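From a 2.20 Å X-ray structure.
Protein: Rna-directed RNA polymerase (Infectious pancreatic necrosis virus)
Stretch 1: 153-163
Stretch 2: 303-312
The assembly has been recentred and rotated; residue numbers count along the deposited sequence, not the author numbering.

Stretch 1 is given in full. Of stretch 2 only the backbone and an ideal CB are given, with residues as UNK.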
# COMPACT_ATOMS: atom_id res chain seq x y z
N ALA B 153 -22.24 8.10 -14.96
CA ALA B 153 -21.28 7.10 -14.42
C ALA B 153 -21.67 5.67 -14.88
O ALA B 153 -20.81 4.92 -15.32
CB ALA B 153 -21.21 7.18 -12.90
N ILE B 154 -22.99 5.33 -14.85
CA ILE B 154 -23.49 4.03 -15.30
C ILE B 154 -23.21 3.88 -16.82
O ILE B 154 -22.80 2.80 -17.25
CB ILE B 154 -25.00 3.87 -14.95
CG1 ILE B 154 -25.21 3.68 -13.42
CG2 ILE B 154 -25.64 2.71 -15.75
CD1 ILE B 154 -26.62 3.81 -12.91
N ALA B 155 -23.41 4.96 -17.60
CA ALA B 155 -23.21 4.97 -19.05
C ALA B 155 -21.74 4.97 -19.49
O ALA B 155 -21.47 4.46 -20.57
CB ALA B 155 -23.92 6.17 -19.66
N THR B 156 -20.80 5.52 -18.69
CA THR B 156 -19.40 5.65 -19.13
C THR B 156 -18.39 4.83 -18.34
O THR B 156 -17.27 4.64 -18.83
CB THR B 156 -18.98 7.12 -19.12
OG1 THR B 156 -19.06 7.60 -17.77
CG2 THR B 156 -19.84 7.97 -20.06
N LEU B 157 -18.75 4.36 -17.14
CA LEU B 157 -17.86 3.56 -16.32
C LEU B 157 -18.24 2.07 -16.36
O LEU B 157 -19.31 1.70 -16.85
CB LEU B 157 -17.82 4.05 -14.83
CG LEU B 157 -17.48 5.52 -14.55
CD1 LEU B 157 -17.51 5.80 -13.07
CD2 LEU B 157 -16.13 5.93 -15.16
N GLN B 158 -17.35 1.23 -15.85
CA GLN B 158 -17.57 -0.19 -15.71
C GLN B 158 -16.72 -0.73 -14.58
O GLN B 158 -15.50 -0.61 -14.62
CB GLN B 158 -17.27 -0.95 -17.03
CG GLN B 158 -17.49 -2.47 -16.93
CD GLN B 158 -18.93 -2.80 -16.60
OE1 GLN B 158 -19.84 -2.53 -17.38
NE2 GLN B 158 -19.16 -3.36 -15.42
N TYR B 159 -17.36 -1.33 -13.57
CA TYR B 159 -16.60 -2.01 -12.53
C TYR B 159 -16.23 -3.38 -13.07
O TYR B 159 -17.07 -4.06 -13.68
CB TYR B 159 -17.34 -2.11 -11.19
CG TYR B 159 -16.52 -2.85 -10.16
CD1 TYR B 159 -15.46 -2.24 -9.50
CD2 TYR B 159 -16.73 -4.21 -9.92
CE1 TYR B 159 -14.65 -2.94 -8.61
CE2 TYR B 159 -15.92 -4.93 -9.04
CZ TYR B 159 -14.89 -4.29 -8.38
OH TYR B 159 -14.11 -4.97 -7.47
N GLY B 160 -14.98 -3.77 -12.87
CA GLY B 160 -14.49 -5.05 -13.35
C GLY B 160 -12.99 -5.17 -13.35
O GLY B 160 -12.29 -4.25 -12.92
N SER B 161 -12.48 -6.29 -13.88
CA SER B 161 -11.06 -6.62 -13.91
C SER B 161 -10.42 -6.40 -15.31
O SER B 161 -9.42 -7.05 -15.65
CB SER B 161 -10.85 -8.05 -13.41
OG SER B 161 -11.72 -8.96 -14.07
N GLY B 162 -10.98 -5.46 -16.07
CA GLY B 162 -10.46 -5.07 -17.38
C GLY B 162 -10.25 -6.16 -18.41
O GLY B 162 -11.10 -7.04 -18.58
N SER B 163 -9.11 -6.11 -19.11
CA SER B 163 -8.79 -7.05 -20.18
C SER B 163 -7.29 -7.28 -20.30
O SER B 163 -6.52 -6.58 -19.64
CB SER B 163 -9.33 -6.54 -21.52
OG SER B 163 -8.70 -5.34 -21.94
N UNK B 303 -1.79 -9.71 -11.78
CA UNK B 303 -3.21 -9.76 -11.45
C UNK B 303 -3.94 -8.50 -11.96
O UNK B 303 -3.51 -7.39 -11.65
CB UNK B 303 -3.39 -9.91 -9.94
N UNK B 304 -5.06 -8.65 -12.72
CA UNK B 304 -5.80 -7.44 -13.15
C UNK B 304 -6.62 -6.87 -11.99
O UNK B 304 -7.40 -7.59 -11.37
CB UNK B 304 -6.72 -7.76 -14.33
N UNK B 305 -6.39 -5.60 -11.64
CA UNK B 305 -7.08 -4.99 -10.49
C UNK B 305 -8.55 -4.65 -10.82
O UNK B 305 -8.83 -4.05 -11.87
CB UNK B 305 -6.34 -3.72 -10.05
N UNK B 306 -9.46 -5.04 -9.92
CA UNK B 306 -10.89 -4.73 -10.02
C UNK B 306 -11.09 -3.26 -9.69
O UNK B 306 -10.72 -2.81 -8.61
CB UNK B 306 -11.72 -5.61 -9.09
N UNK B 307 -11.59 -2.48 -10.65
CA UNK B 307 -11.80 -1.04 -10.49
C UNK B 307 -12.93 -0.53 -11.35
O UNK B 307 -13.41 -1.25 -12.22
CB UNK B 307 -10.52 -0.27 -10.83
N UNK B 308 -13.32 0.73 -11.13
CA UNK B 308 -14.35 1.38 -11.92
C UNK B 308 -13.59 2.10 -13.04
O UNK B 308 -13.12 3.23 -12.90
CB UNK B 308 -15.21 2.33 -11.09
N UNK B 309 -13.38 1.34 -14.14
CA UNK B 309 -12.69 1.79 -15.34
C UNK B 309 -13.62 2.54 -16.27
O UNK B 309 -14.83 2.34 -16.23
CB UNK B 309 -12.07 0.60 -16.07
N UNK B 310 -13.04 3.38 -17.13
CA UNK B 310 -13.77 4.09 -18.18
C UNK B 310 -14.02 3.07 -19.29
O UNK B 310 -13.07 2.41 -19.71
CB UNK B 310 -13.00 5.31 -18.69
N UNK B 311 -15.30 2.89 -19.72
CA UNK B 311 -15.67 1.95 -20.80
C UNK B 311 -14.87 2.21 -22.08
O UNK B 311 -14.34 1.27 -22.66
CB UNK B 311 -17.17 2.05 -21.10
N UNK B 312 -14.74 3.48 -22.49
CA UNK B 312 -14.02 3.89 -23.70
C UNK B 312 -12.52 3.46 -23.62
O UNK B 312 -11.94 3.17 -24.67
CB UNK B 312 -14.13 5.40 -23.89

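Stretch 1 leaves its helix at Leu 157 and runs as a strand antiparallel to positions 307 to 310.

At position 303 the CB points away and nothing of stretch 1 lies near it. Many residues would suit. It is Phe 303.

At position 304 the CB points toward stretch 1, and its ideal site is a tight 3.1 Å from Ser 161 O. With phi at -76°, a compact side chain or proline fits. It is Pro 304, whose CB packs 3.2 Å from Ser 161 O.

Position 305 points away into space open on the stretch 1 side, which suits a long polar chain. It is Lys 305, which extends away.

At position 306 an ideal CB would clash with Tyr 159 OH at 3.0 Å. The phi of -74° is ordinary, so it is the contact that favours glycine. It is Gly 306, and its CA makes a CA-H...O contact of 3.3 Å with Gly 160 O.

Position 307 pairs with Gly 160 through two backbone hydrogen bonds, each 3.0 Å, from N to Gly 160 O and from Gly 160 N to O. Gly 160 offers no side chain, so many residues would fit. It is Glu 307, whose OE2 forms a salt bridge with Lys 305 NZ at 2.9 Å.

Position 308 lies on the same sheet face as Tyr 159, with Leu 157 CD1 4.6 Å from the ideal CB. A chain with a long aliphatic portion would suit. It is Arg 308; its CG meets the edge of the Tyr 159 ring, 3.8 Å from CD1, and its guanidinium is bonded elsewhere in the structure.

Position 309 points to the same sheet face as Gln 158. Its N bonds Gln 158 O at 2.9 Å, and its O accepts from Gln 158 N at 2.8 Å. The room beside Gly 160 and Gly 162 could take a large flat ring. It is Tyr 309: Gly 160 O lies at the ring edge, 3.3 Å from CE2, and OH donates to Lys 305 O at 2.6 Å.

Position 310 points away. Small or branched residues would suit. It is Thr 310, with OG1 3.9 Å from Leu 157 CD2.

At position 311 the backbone N bonds Thr 156 O at 2.8 Å. Carbonyls of the helix end lie nearby, so a donor of sufficient reach would suit. It is Gln 311, whose NE2 donates to Leu 157 O at 2.7 Å.

Position 312 points sideways, so the choice is wide. It is Val 312; a water links its N to Thr 156 O.

Stretch 2 303-312: FPKGERYTQV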
# COMPACT_ATOMS: atom_id res chain seq x y z
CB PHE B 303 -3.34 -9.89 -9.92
CG PHE B 303 -4.72 -10.20 -9.41
CD1 PHE B 303 -5.61 -9.17 -9.08
CD2 PHE B 303 -5.11 -11.51 -9.16
CE1 PHE B 303 -6.89 -9.46 -8.59
CE2 PHE B 303 -6.39 -11.80 -8.67
CZ PHE B 303 -7.27 -10.77 -8.39
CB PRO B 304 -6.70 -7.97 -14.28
CG PRO B 304 -6.92 -9.41 -13.95
CD PRO B 304 -5.71 -9.89 -13.18
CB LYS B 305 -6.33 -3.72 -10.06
CG LYS B 305 -6.73 -3.19 -8.70
CD LYS B 305 -5.81 -2.06 -8.26
CE LYS B 305 -6.01 -1.70 -6.80
NZ LYS B 305 -7.27 -0.93 -6.60
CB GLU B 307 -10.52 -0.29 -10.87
CG GLU B 307 -9.74 0.12 -9.65
CD GLU B 307 -8.34 0.60 -9.91
OE1 GLU B 307 -8.01 0.89 -11.08
OE2 GLU B 307 -7.58 0.72 -8.92
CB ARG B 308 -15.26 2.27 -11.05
CG ARG B 308 -16.20 1.39 -10.19
CD ARG B 308 -16.93 2.01 -9.02
NE ARG B 308 -16.12 1.99 -7.81
CZ ARG B 308 -16.39 1.32 -6.69
NH1 ARG B 308 -17.49 0.60 -6.59
NH2 ARG B 308 -15.56 1.37 -5.67
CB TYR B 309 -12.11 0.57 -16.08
CG TYR B 309 -11.01 -0.13 -15.31
CD1 TYR B 309 -9.77 0.47 -15.14
CD2 TYR B 309 -11.20 -1.40 -14.79
CE1 TYR B 309 -8.75 -0.16 -14.42
CE2 TYR B 309 -10.19 -2.05 -14.08
CZ TYR B 309 -8.96 -1.43 -13.91
OH TYR B 309 -7.94 -2.04 -13.23
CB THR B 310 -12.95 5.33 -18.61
OG1 THR B 310 -13.10 6.31 -17.58
CG2 THR B 310 -13.40 5.93 -19.89
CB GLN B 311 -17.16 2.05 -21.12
CG GLN B 311 -18.07 1.45 -20.05
CD GLN B 311 -19.51 1.71 -20.38
OE1 GLN B 311 -19.89 1.87 -21.53
NE2 GLN B 311 -20.35 1.75 -19.38
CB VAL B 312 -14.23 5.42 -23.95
CG1 VAL B 312 -13.06 6.07 -24.68
CG2 VAL B 312 -15.52 5.65 -24.74
O HOH W 1 -16.41 5.77 -21.30
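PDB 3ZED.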